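Local atomic coordinates of myosin light chain 1 (Saccharomyces cerevisiae, PDB entry 1M45), a protein that serves as essential light chain of the class II myosin MYO1 and binds IQ motifs of the class V myosin MYO2 and of IQG1, acting in cytokinesis. Residues T78-T82 and E83-K87; G103-R106 and Y107-G111; A119-D122 and E123-G127; G134-Y138 and K139-E143. One frame throughout, in Å; residues are numbered along the deposited sequence.

Interaction 1. Residues T78-T82 and E83-K87; sequences TKAKT and EDFVK
With CG set beside its backbone N (chi1 -71°), Asp84 swings its carboxylate back along the chain to Lys81, and a similar first torsion in Phe85 (chi1 -53°) brings its ring beside Ala80. OD2 of Asp84 accepts from Lys81 N at 2.8 Å, and the amide comes from the anti side, well out of the carboxylate plane. The pairing is reciprocal, because Asp84 N donates to Lys81 O at 2.9 Å. An aspartate suits this place: its short arm just spans the turn. With an alanine in place of Asp84, the Lys81 amide would probably lose its carboxylate partner and the approach to the helix would be freer to shift. Thr82 O takes a straight bond from Phe85 N (3.0 Å) and a weak one from Val86 N, while CG2 of Val86 lies 3.4 Å from the same oxygen. CB of Ala80, small enough to fit beside the ring, lies 4.0 Å from CE1 of Phe85. One face of that ring has Asp84 CB above its centre, and an aromatic side chain of the bound peptide also meets the ring, their planes inclined at about 50°. This turn leads the chain from the linker into helix 83-90, the entering helix of an EF-hand.

Interaction 2. Residues G103-R106 and Y107-G111; sequences GDLR and YMLTG
This is an i to i+4 contact within one helix, where Arg106 and Leu105 meet Thr110 and Leu109 a turn later on helix 102-111, the exiting helix of an EF-hand. The backbone is regular: Tyr107 N to Gly103 O (2.9 Å), Met108 N to Asp104 O (2.8 Å) and Leu109 N to Leu105 O (3.0 Å) are all fairly straight bonds. Asp104, on this first turn, is inferred to be a calcium ligand. The inner side of the helix is apolar. CD1 of Leu105 comes to 3.8 Å from CD1 of Leu109, the two branches meeting at a slant, and both leucines suit a buried place facing helix 118-125. Arg106 sends its guanidinium off to that helix, where NH2 forms a salt bridge with Asp122 and NH1 one with Asp118, while its CG rests 4.0 Å from CG2 of Thr110. The threonine earns its place near the helix end by its hydroxyl. OG1 stands between the backbone N and the carbonyl carbon (chi1 66°), which turns it back on the preceding turn. Arg106 O is thus gripped twice: by Thr110 N at 2.8 Å, and by Thr110 OG1, also at 2.8 Å, which lies above the carbonyl plane.

Interaction 3. Residues A119-D122 and E123-G127; sequences AEVD and ELLKG
Leu125 leans back on Val121 one turn earlier in helix 118-125, the entering helix of the last EF-hand of the chain, and its atoms can be followed outward in order. CB lies 3.5 Å from Val121 O, the oxygen that also accepts the Leu125 amide. CG sits beside the backbone N (chi1 -63°), a setting that folds the branch back over the preceding turn and brings CG to 3.3 Å from that oxygen. Beyond it, chi2 of 178° carries CD1 straight on to CG1 of Val121, 3.7 Å away. The two side chains thus lie side by side and point the same way, valine offering a branch close to the backbone and leucine the extra length to reach it. Leu125 also rests on Val102, at the start of helix 102-111. Replacing Leu125 with a serine would probably strip CG1 of Val121 of this neighbour and open a gap against Val102.

The two residues before it face other partners. Leu124 is buried, packing on Leu109 and Val145 and on an aromatic side chain of the bound peptide; a bulky apolar side chain suits that place. Glu123, partly exposed, turns outside this helix for its charge partner: its OE1 forms a salt bridge with a basic side chain of the bound peptide, as befits a long acidic chain beside a basic IQ motif.

The backbone beneath is helical: Glu123 N reaches Ala119 O at 2.9 Å and Leu124 N reaches Glu120 O at 2.9 Å. Toward the C-terminal end it becomes less regular, for Leu125 N bonds Val121 O at 3.0 Å and adds a weak, strongly bent bond of 3.3 Å to Asp122 O.

Interaction 4. Residues G134-Y138 and K139-E143; sequences GEIDY and KKFIE
The N-cap of helix 138-146 is formed by Asp137, whose carboxylate turns onto Lys140 at the point where a short strand runs into the helix. OD1 accepts from Lys140 N at 3.0 Å in a nearly straight bond, and the amide approaches from the anti side of the carboxylate and well out of its plane. CG stands opposite the backbone N (chi1 -177°), which carries OD1 forward over the first turn. Aspartate fits a cap well, having a short acceptor for amides that the helix itself cannot yet serve. Water 1 extends the cap: it donates to Asp137 OD1 and accepts from Lys139 N, 3.0 Å from each, and lies above one face of the Tyr138 ring, toward its rim. Strand 135-137 is one half of the two-stranded antiparallel sheet that couples paired EF-hand loops, its partner being strand 99-101; the helix it enters is the exiting one. Tyr138 OH is hydrogen-bonded to OD2 of Asp93, an inferred calcium ligand, and its ring lies nearly parallel to that of Phe89. CG2 of Ile136 packs 3.9 Å from CB of Phe141, apolar bulk suited to the interior. Main-chain bonds then take over, Phe141 N to Asp137 O at 3.0 Å and Ile142 N to Tyr138 O at 2.8 Å.

All four contacts are local, yet they interlock in the C-terminal lobe. Interaction 1 lies at the surface by the linker; the others are partly buried. Interactions 2 and 3 occupy successive helices, joined by apolar packing of Leu109 on Leu124 and by the salt bridge of Arg106 to Asp122. Interaction 4 touches all three others: Ile136 meets Leu105 of interaction 2, Phe141 meets Leu124 of interaction 3, and Ile142 meets Phe85 of interaction 1. Chemistry follows position. Where chain enters helix, in interactions 1 and 4, aspartate carboxylates bind backbone amides; within the helices of interactions 2 and 3, Leu109, Leu125 and the Thr110 hydroxyl fold back on the turn before.

Interaction 1. Residues T78-T82 and E83-K87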
loop_
_atom_site.group_PDB
_atom_site.type_symbol
_atom_site.label_atom_id
_atom_site.label_comp_id
_atom_site.label_asym_id
_atom_site.label_seq_id
_atom_site.Cartn_x
_atom_site.Cartn_y
_atom_site.Cartn_z
ATOM N N THR A 78 -2.301 8.082 5.459
ATOM C CA THR A 78 -1.487 7.354 6.449
ATOM C C THR A 78 -2.151 7.265 7.809
ATOM O O THR A 78 -1.503 6.947 8.794
ATOM C CB THR A 78 -0.099 7.976 6.624
ATOM O OG1 THR A 78 -0.212 9.248 7.280
ATOM C CG2 THR A 78 0.581 8.208 5.245
ATOM N N LYS A 79 -3.446 7.546 7.841
ATOM C CA LYS A 79 -4.135 7.586 9.129
ATOM C C LYS A 79 -5.010 6.395 9.436
ATOM O O LYS A 79 -5.844 6.481 10.350
ATOM C CB LYS A 79 -4.965 8.861 9.189
ATOM C CG LYS A 79 -4.093 10.113 9.098
ATOM C CD LYS A 79 -4.946 11.384 9.107
ATOM C CE LYS A 79 -4.016 12.599 9.168
ATOM N NZ LYS A 79 -4.749 13.892 9.002
ATOM N N ALA A 80 -4.875 5.301 8.696
ATOM C CA ALA A 80 -5.711 4.129 8.974
ATOM C C ALA A 80 -5.408 3.498 10.300
ATOM O O ALA A 80 -4.258 3.518 10.754
ATOM C CB ALA A 80 -5.563 3.066 7.857
ATOM N N LYS A 81 -6.435 2.910 10.918
ATOM C CA LYS A 81 -6.274 2.290 12.223
ATOM C C LYS A 81 -6.726 0.840 12.164
ATOM O O LYS A 81 -7.565 0.479 11.338
ATOM C CB LYS A 81 -7.106 3.050 13.267
ATOM C CG LYS A 81 -6.680 4.495 13.437
ATOM C CD LYS A 81 -7.448 5.126 14.605
ATOM C CE LYS A 81 -6.870 6.479 14.956
ATOM N NZ LYS A 81 -7.481 6.991 16.235
ATOM N N THR A 82 -6.228 0.022 13.082
ATOM C CA THR A 82 -6.617 -1.387 13.106
ATOM C C THR A 82 -8.132 -1.558 13.166
ATOM O O THR A 82 -8.702 -2.428 12.491
ATOM C CB THR A 82 -5.948 -2.073 14.296
ATOM O OG1 THR A 82 -4.525 -1.983 14.107
ATOM C CG2 THR A 82 -6.254 -3.548 14.302
ATOM N N GLU A 83 -8.794 -0.712 13.942
ATOM C CA GLU A 83 -10.229 -0.819 14.089
ATOM C C GLU A 83 -10.996 -0.635 12.772
ATOM O O GLU A 83 -12.124 -1.089 12.662
ATOM C CB GLU A 83 -10.732 0.170 15.147
ATOM C CG GLU A 83 -10.627 1.630 14.740
ATOM C CD GLU A 83 -11.253 2.524 15.775
ATOM O OE1 GLU A 83 -10.602 2.711 16.823
ATOM O OE2 GLU A 83 -12.379 3.013 15.539
ATOM N N ASP A 84 -10.387 0.037 11.794
ATOM C CA ASP A 84 -11.017 0.243 10.489
ATOM C C ASP A 84 -11.237 -1.071 9.746
ATOM O O ASP A 84 -12.089 -1.137 8.863
ATOM C CB ASP A 84 -10.145 1.138 9.618
ATOM C CG ASP A 84 -10.133 2.584 10.104
ATOM O OD1 ASP A 84 -11.208 3.073 10.567
ATOM O OD2 ASP A 84 -9.108 3.294 10.076
ATOM N N PHE A 85 -10.494 -2.111 10.100
ATOM C CA PHE A 85 -10.532 -3.357 9.292
ATOM C C PHE A 85 -10.978 -4.621 10.003
ATOM O O PHE A 85 -11.180 -5.654 9.355
ATOM C CB PHE A 85 -9.152 -3.595 8.700
ATOM C CG PHE A 85 -8.630 -2.414 7.963
ATOM C CD1 PHE A 85 -7.478 -1.767 8.401
ATOM C CD2 PHE A 85 -9.329 -1.887 6.871
ATOM C CE1 PHE A 85 -7.003 -0.631 7.735
ATOM C CE2 PHE A 85 -8.864 -0.740 6.244
ATOM C CZ PHE A 85 -7.675 -0.133 6.677
ATOM N N VAL A 86 -11.109 -4.547 11.334
ATOM C CA VAL A 86 -11.510 -5.708 12.114
ATOM C C VAL A 86 -12.866 -6.267 11.724
ATOM O O VAL A 86 -12.995 -7.471 11.537
ATOM C CB VAL A 86 -11.472 -5.390 13.638
ATOM C CG1 VAL A 86 -12.069 -6.521 14.485
ATOM C CG2 VAL A 86 -10.055 -5.126 14.051
ATOM N N LYS A 87 -13.869 -5.403 11.590
ATOM C CA LYS A 87 -15.197 -5.854 11.178
ATOM C C LYS A 87 -15.189 -6.582 9.835
ATOM O O LYS A 87 -15.889 -7.587 9.656
ATOM C CB LYS A 87 -16.169 -4.673 11.146
ATOM C CG LYS A 87 -16.634 -4.279 12.536
ATOM C CD LYS A 87 -17.696 -3.193 12.487
ATOM C CE LYS A 87 -18.227 -2.885 13.881
ATOM N NZ LYS A 87 -17.179 -2.338 14.811
#

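Interaction 2. Residues G103-R106 and Y107-G111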
loop_
_atom_site.group_PDB
_atom_site.type_symbol
_atom_site.label_atom_id
_atom_site.label_comp_id
_atom_site.label_asym_id
_atom_site.label_seq_id
_atom_site.Cartn_x
_atom_site.Cartn_y
_atom_site.Cartn_z
ATOM N N GLY A 103 -6.460 -18.896 2.638
ATOM C CA GLY A 103 -7.313 -18.923 1.455
ATOM C C GLY A 103 -8.396 -17.846 1.488
ATOM O O GLY A 103 -8.669 -17.211 0.469
ATOM N N ASP A 104 -9.031 -17.648 2.644
ATOM C CA ASP A 104 -10.038 -16.592 2.755
ATOM C C ASP A 104 -9.399 -15.206 2.621
ATOM O O ASP A 104 -10.039 -14.266 2.119
ATOM C CB ASP A 104 -10.790 -16.666 4.060
ATOM C CG ASP A 104 -11.812 -17.781 4.078
ATOM O OD1 ASP A 104 -12.212 -18.267 2.998
ATOM O OD2 ASP A 104 -12.304 -18.167 5.131
ATOM N N LEU A 105 -8.152 -15.074 3.090
ATOM C CA LEU A 105 -7.496 -13.771 2.981
ATOM C C LEU A 105 -7.248 -13.474 1.520
ATOM O O LEU A 105 -7.471 -12.340 1.033
ATOM C CB LEU A 105 -6.217 -13.717 3.812
ATOM C CG LEU A 105 -5.399 -12.419 3.680
ATOM C CD1 LEU A 105 -6.278 -11.219 4.027
ATOM C CD2 LEU A 105 -4.185 -12.477 4.676
ATOM N N ARG A 106 -6.766 -14.488 0.800
ATOM C CA ARG A 106 -6.577 -14.290 -0.644
ATOM C C ARG A 106 -7.886 -13.940 -1.332
ATOM O O ARG A 106 -7.924 -13.063 -2.233
ATOM C CB ARG A 106 -5.925 -15.511 -1.280
ATOM C CG ARG A 106 -5.616 -15.322 -2.746
ATOM C CD ARG A 106 -4.755 -16.452 -3.299
ATOM N NE ARG A 106 -3.415 -16.370 -2.701
ATOM C CZ ARG A 106 -2.368 -15.797 -3.273
ATOM N NH1 ARG A 106 -2.458 -15.229 -4.471
ATOM N NH2 ARG A 106 -1.211 -15.747 -2.617
ATOM N N TYR A 107 -8.960 -14.649 -0.955
ATOM C CA TYR A 107 -10.280 -14.364 -1.470
ATOM C C TYR A 107 -10.691 -12.914 -1.245
ATOM O O TYR A 107 -11.135 -12.234 -2.178
ATOM C CB TYR A 107 -11.289 -15.310 -0.847
ATOM C CG TYR A 107 -12.744 -15.010 -1.202
ATOM C CD1 TYR A 107 -13.343 -15.598 -2.307
ATOM C CD2 TYR A 107 -13.513 -14.186 -0.396
ATOM C CE1 TYR A 107 -14.701 -15.337 -2.611
ATOM C CE2 TYR A 107 -14.854 -13.912 -0.692
ATOM C CZ TYR A 107 -15.416 -14.496 -1.781
ATOM O OH TYR A 107 -16.717 -14.247 -2.050
ATOM N N MET A 108 -10.524 -12.444 -0.012
ATOM C CA MET A 108 -10.857 -11.070 0.335
ATOM C C MET A 108 -10.106 -10.074 -0.538
ATOM O O MET A 108 -10.695 -9.139 -1.065
ATOM C CB MET A 108 -10.522 -10.772 1.802
ATOM C CG MET A 108 -11.343 -11.543 2.851
ATOM S SD MET A 108 -10.668 -11.210 4.513
ATOM C CE MET A 108 -11.182 -9.523 4.763
ATOM N N LEU A 109 -8.798 -10.275 -0.669
ATOM C CA LEU A 109 -7.952 -9.334 -1.356
ATOM C C LEU A 109 -7.988 -9.355 -2.879
ATOM O O LEU A 109 -7.802 -8.322 -3.487
ATOM C CB LEU A 109 -6.502 -9.478 -0.883
ATOM C CG LEU A 109 -6.379 -9.252 0.631
ATOM C CD1 LEU A 109 -4.932 -9.396 0.985
ATOM C CD2 LEU A 109 -6.852 -7.834 1.025
ATOM N N THR A 110 -8.235 -10.524 -3.461
ATOM C CA THR A 110 -8.276 -10.639 -4.912
ATOM C C THR A 110 -9.665 -10.679 -5.499
ATOM O O THR A 110 -9.830 -10.443 -6.692
ATOM C CB THR A 110 -7.544 -11.882 -5.408
ATOM O OG1 THR A 110 -8.236 -13.055 -4.966
ATOM C CG2 THR A 110 -6.116 -11.951 -4.886
ATOM N N GLY A 111 -10.644 -11.029 -4.691
ATOM C CA GLY A 111 -12.016 -11.138 -5.193
ATOM C C GLY A 111 -12.944 -9.997 -4.842
ATOM O O GLY A 111 -14.040 -9.914 -5.384
#

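Interaction 3. Residues A119-D122 and E123-G127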
loop_
_atom_site.group_PDB
_atom_site.type_symbol
_atom_site.label_atom_id
_atom_site.label_comp_id
_atom_site.label_asym_id
_atom_site.label_seq_id
_atom_site.Cartn_x
_atom_site.Cartn_y
_atom_site.Cartn_z
ATOM N N ALA A 119 -0.329 -12.182 -7.772
ATOM C CA ALA A 119 1.076 -11.806 -7.524
ATOM C C ALA A 119 1.231 -10.828 -6.385
ATOM O O ALA A 119 2.158 -10.980 -5.551
ATOM C CB ALA A 119 1.729 -11.239 -8.790
ATOM N N GLU A 120 0.383 -9.804 -6.331
ATOM C CA GLU A 120 0.470 -8.848 -5.215
ATOM C C GLU A 120 0.237 -9.544 -3.874
ATOM O O GLU A 120 0.892 -9.250 -2.887
ATOM C CB GLU A 120 -0.551 -7.723 -5.392
ATOM C CG GLU A 120 -0.114 -6.720 -6.458
ATOM C CD GLU A 120 -1.197 -5.683 -6.748
ATOM O OE1 GLU A 120 -2.369 -6.048 -7.006
ATOM O OE2 GLU A 120 -0.895 -4.470 -6.675
ATOM N N VAL A 121 -0.726 -10.478 -3.847
ATOM C CA VAL A 121 -0.989 -11.201 -2.628
ATOM C C VAL A 121 0.181 -12.141 -2.277
ATOM O O VAL A 121 0.527 -12.261 -1.104
ATOM C CB VAL A 121 -2.353 -11.905 -2.664
ATOM C CG1 VAL A 121 -2.571 -12.696 -1.357
ATOM C CG2 VAL A 121 -3.456 -10.849 -2.826
ATOM N N ASP A 122 0.785 -12.770 -3.288
ATOM C CA ASP A 122 1.999 -13.568 -3.010
ATOM C C ASP A 122 3.062 -12.690 -2.352
ATOM O O ASP A 122 3.662 -13.070 -1.347
ATOM C CB ASP A 122 2.631 -14.169 -4.275
ATOM C CG ASP A 122 1.760 -15.192 -4.980
ATOM O OD1 ASP A 122 0.859 -15.765 -4.356
ATOM O OD2 ASP A 122 1.935 -15.458 -6.200
ATOM N N GLU A 123 3.292 -11.497 -2.923
ATOM C CA GLU A 123 4.313 -10.618 -2.373
ATOM C C GLU A 123 3.969 -10.186 -0.947
ATOM O O GLU A 123 4.829 -10.199 -0.056
ATOM C CB GLU A 123 4.576 -9.393 -3.277
ATOM C CG GLU A 123 5.941 -8.716 -3.001
ATOM C CD GLU A 123 6.323 -7.703 -4.076
ATOM O OE1 GLU A 123 5.548 -7.574 -5.059
ATOM O OE2 GLU A 123 7.378 -7.043 -3.974
ATOM N N LEU A 124 2.718 -9.828 -0.727
ATOM C CA LEU A 124 2.265 -9.441 0.592
ATOM C C LEU A 124 2.510 -10.520 1.652
ATOM O O LEU A 124 2.952 -10.209 2.767
ATOM C CB LEU A 124 0.752 -9.193 0.585
ATOM C CG LEU A 124 0.029 -9.062 1.922
ATOM C CD1 LEU A 124 0.445 -7.772 2.649
ATOM C CD2 LEU A 124 -1.467 -9.043 1.655
ATOM N N LEU A 125 2.191 -11.765 1.299
ATOM C CA LEU A 125 2.228 -12.866 2.286
ATOM C C LEU A 125 3.589 -13.469 2.539
ATOM O O LEU A 125 3.752 -14.287 3.464
ATOM C CB LEU A 125 1.259 -13.967 1.881
ATOM C CG LEU A 125 -0.199 -13.544 1.856
ATOM C CD1 LEU A 125 -1.082 -14.699 1.391
ATOM C CD2 LEU A 125 -0.655 -13.022 3.260
ATOM N N LYS A 126 4.572 -13.054 1.750
ATOM C CA LYS A 126 5.910 -13.611 1.873
ATOM C C LYS A 126 6.437 -13.765 3.285
ATOM O O LYS A 126 7.024 -14.797 3.612
ATOM C CB LYS A 126 6.904 -12.792 1.055
ATOM C CG LYS A 126 7.255 -13.436 -0.268
ATOM C CD LYS A 126 8.170 -14.638 -0.040
ATOM C CE LYS A 126 8.643 -15.287 -1.335
ATOM N NZ LYS A 126 9.308 -14.317 -2.260
ATOM N N GLY A 127 6.230 -12.749 4.117
ATOM C CA GLY A 127 6.672 -12.806 5.500
ATOM C C GLY A 127 5.568 -12.954 6.541
ATOM O O GLY A 127 5.828 -12.818 7.736
#

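Interaction 4. Residues G134-Y138 and K139-E143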
loop_
_atom_site.group_PDB
_atom_site.type_symbol
_atom_site.label_atom_id
_atom_site.label_comp_id
_atom_site.label_asym_id
_atom_site.label_seq_id
_atom_site.Cartn_x
_atom_site.Cartn_y
_atom_site.Cartn_z
ATOM N N GLY A 134 -3.287 -23.379 8.702
ATOM C CA GLY A 134 -3.383 -22.507 7.549
ATOM C C GLY A 134 -4.056 -21.187 7.876
ATOM O O GLY A 134 -4.494 -20.513 6.957
ATOM N N GLU A 135 -4.039 -20.771 9.146
ATOM C CA GLU A 135 -4.660 -19.508 9.561
ATOM C C GLU A 135 -3.706 -18.385 9.937
ATOM O O GLU A 135 -2.559 -18.615 10.340
ATOM C CB GLU A 135 -5.638 -19.740 10.703
ATOM C CG GLU A 135 -6.785 -20.638 10.263
ATOM C CD GLU A 135 -7.915 -20.673 11.266
ATOM O OE1 GLU A 135 -7.645 -20.841 12.460
ATOM O OE2 GLU A 135 -9.074 -20.511 10.851
ATOM N N ILE A 136 -4.226 -17.157 9.842
ATOM C CA ILE A 136 -3.445 -15.954 10.116
ATOM C C ILE A 136 -4.160 -15.162 11.188
ATOM O O ILE A 136 -5.377 -15.019 11.127
ATOM C CB ILE A 136 -3.379 -15.104 8.812
ATOM C CG1 ILE A 136 -2.498 -15.782 7.779
ATOM C CG2 ILE A 136 -2.805 -13.684 9.085
ATOM C CD1 ILE A 136 -2.729 -15.232 6.351
ATOM N N ASP A 137 -3.400 -14.636 12.157
ATOM C CA ASP A 137 -3.946 -13.750 13.191
ATOM C C ASP A 137 -4.152 -12.400 12.500
ATOM O O ASP A 137 -3.179 -11.744 12.154
ATOM C CB ASP A 137 -2.936 -13.603 14.347
ATOM C CG ASP A 137 -3.478 -12.763 15.474
ATOM O OD1 ASP A 137 -3.894 -11.631 15.210
ATOM O OD2 ASP A 137 -3.585 -13.170 16.659
ATOM N N TYR A 138 -5.401 -12.015 12.259
ATOM C CA TYR A 138 -5.611 -10.838 11.407
ATOM C C TYR A 138 -5.308 -9.519 12.079
ATOM O O TYR A 138 -4.865 -8.597 11.416
ATOM C CB TYR A 138 -6.964 -10.807 10.748
ATOM C CG TYR A 138 -8.188 -11.015 11.600
ATOM C CD1 TYR A 138 -8.717 -9.970 12.359
ATOM C CD2 TYR A 138 -8.901 -12.214 11.533
ATOM C CE1 TYR A 138 -9.899 -10.132 13.077
ATOM C CE2 TYR A 138 -10.076 -12.386 12.251
ATOM C CZ TYR A 138 -10.570 -11.345 13.019
ATOM O OH TYR A 138 -11.728 -11.538 13.727
ATOM N N LYS A 139 -5.503 -9.435 13.391
ATOM C CA LYS A 139 -5.084 -8.197 14.062
ATOM C C LYS A 139 -3.578 -7.974 13.949
ATOM O O LYS A 139 -3.139 -6.824 13.770
ATOM C CB LYS A 139 -5.488 -8.199 15.535
ATOM C CG LYS A 139 -6.949 -7.865 15.751
ATOM C CD LYS A 139 -7.239 -7.743 17.244
ATOM C CE LYS A 139 -8.639 -7.296 17.483
ATOM N NZ LYS A 139 -8.892 -5.960 16.920
ATOM N N LYS A 140 -2.802 -9.043 14.097
ATOM C CA LYS A 140 -1.358 -8.938 13.953
ATOM C C LYS A 140 -0.991 -8.596 12.514
ATOM O O LYS A 140 -0.095 -7.778 12.259
ATOM C CB LYS A 140 -0.669 -10.225 14.418
ATOM C CG LYS A 140 0.824 -10.177 14.238
ATOM C CD LYS A 140 1.501 -11.486 14.694
ATOM C CE LYS A 140 3.017 -11.281 14.863
ATOM N NZ LYS A 140 3.714 -10.857 13.597
ATOM N N PHE A 141 -1.705 -9.204 11.574
ATOM C CA PHE A 141 -1.493 -8.927 10.173
ATOM C C PHE A 141 -1.758 -7.454 9.889
ATOM O O PHE A 141 -0.930 -6.790 9.261
ATOM C CB PHE A 141 -2.396 -9.835 9.327
ATOM C CG PHE A 141 -2.503 -9.410 7.890
ATOM C CD1 PHE A 141 -1.458 -9.666 7.004
ATOM C CD2 PHE A 141 -3.660 -8.782 7.425
ATOM C CE1 PHE A 141 -1.567 -9.263 5.645
ATOM C CE2 PHE A 141 -3.780 -8.365 6.092
ATOM C CZ PHE A 141 -2.730 -8.609 5.199
ATOM N N ILE A 142 -2.913 -6.948 10.341
ATOM C CA ILE A 142 -3.257 -5.541 10.121
ATOM C C ILE A 142 -2.187 -4.634 10.716
ATOM O O ILE A 142 -1.782 -3.629 10.093
ATOM C CB ILE A 142 -4.616 -5.218 10.700
ATOM C CG1 ILE A 142 -5.698 -5.968 9.901
ATOM C CG2 ILE A 142 -4.895 -3.720 10.602
ATOM C CD1 ILE A 142 -7.049 -6.066 10.683
ATOM N N GLU A 143 -1.729 -4.970 11.924
ATOM C CA GLU A 143 -0.681 -4.146 12.575
ATOM C C GLU A 143 0.585 -4.067 11.723
ATOM O O GLU A 143 1.184 -2.995 11.562
ATOM C CB GLU A 143 -0.341 -4.667 13.963
ATOM C CG GLU A 143 -1.525 -4.537 14.895
ATOM C CD GLU A 143 -1.809 -3.104 15.285
ATOM O OE1 GLU A 143 -0.852 -2.291 15.366
ATOM O OE2 GLU A 143 -2.989 -2.790 15.502
HETATM O O HOH W 1 -6.836 -11.172 15.443
#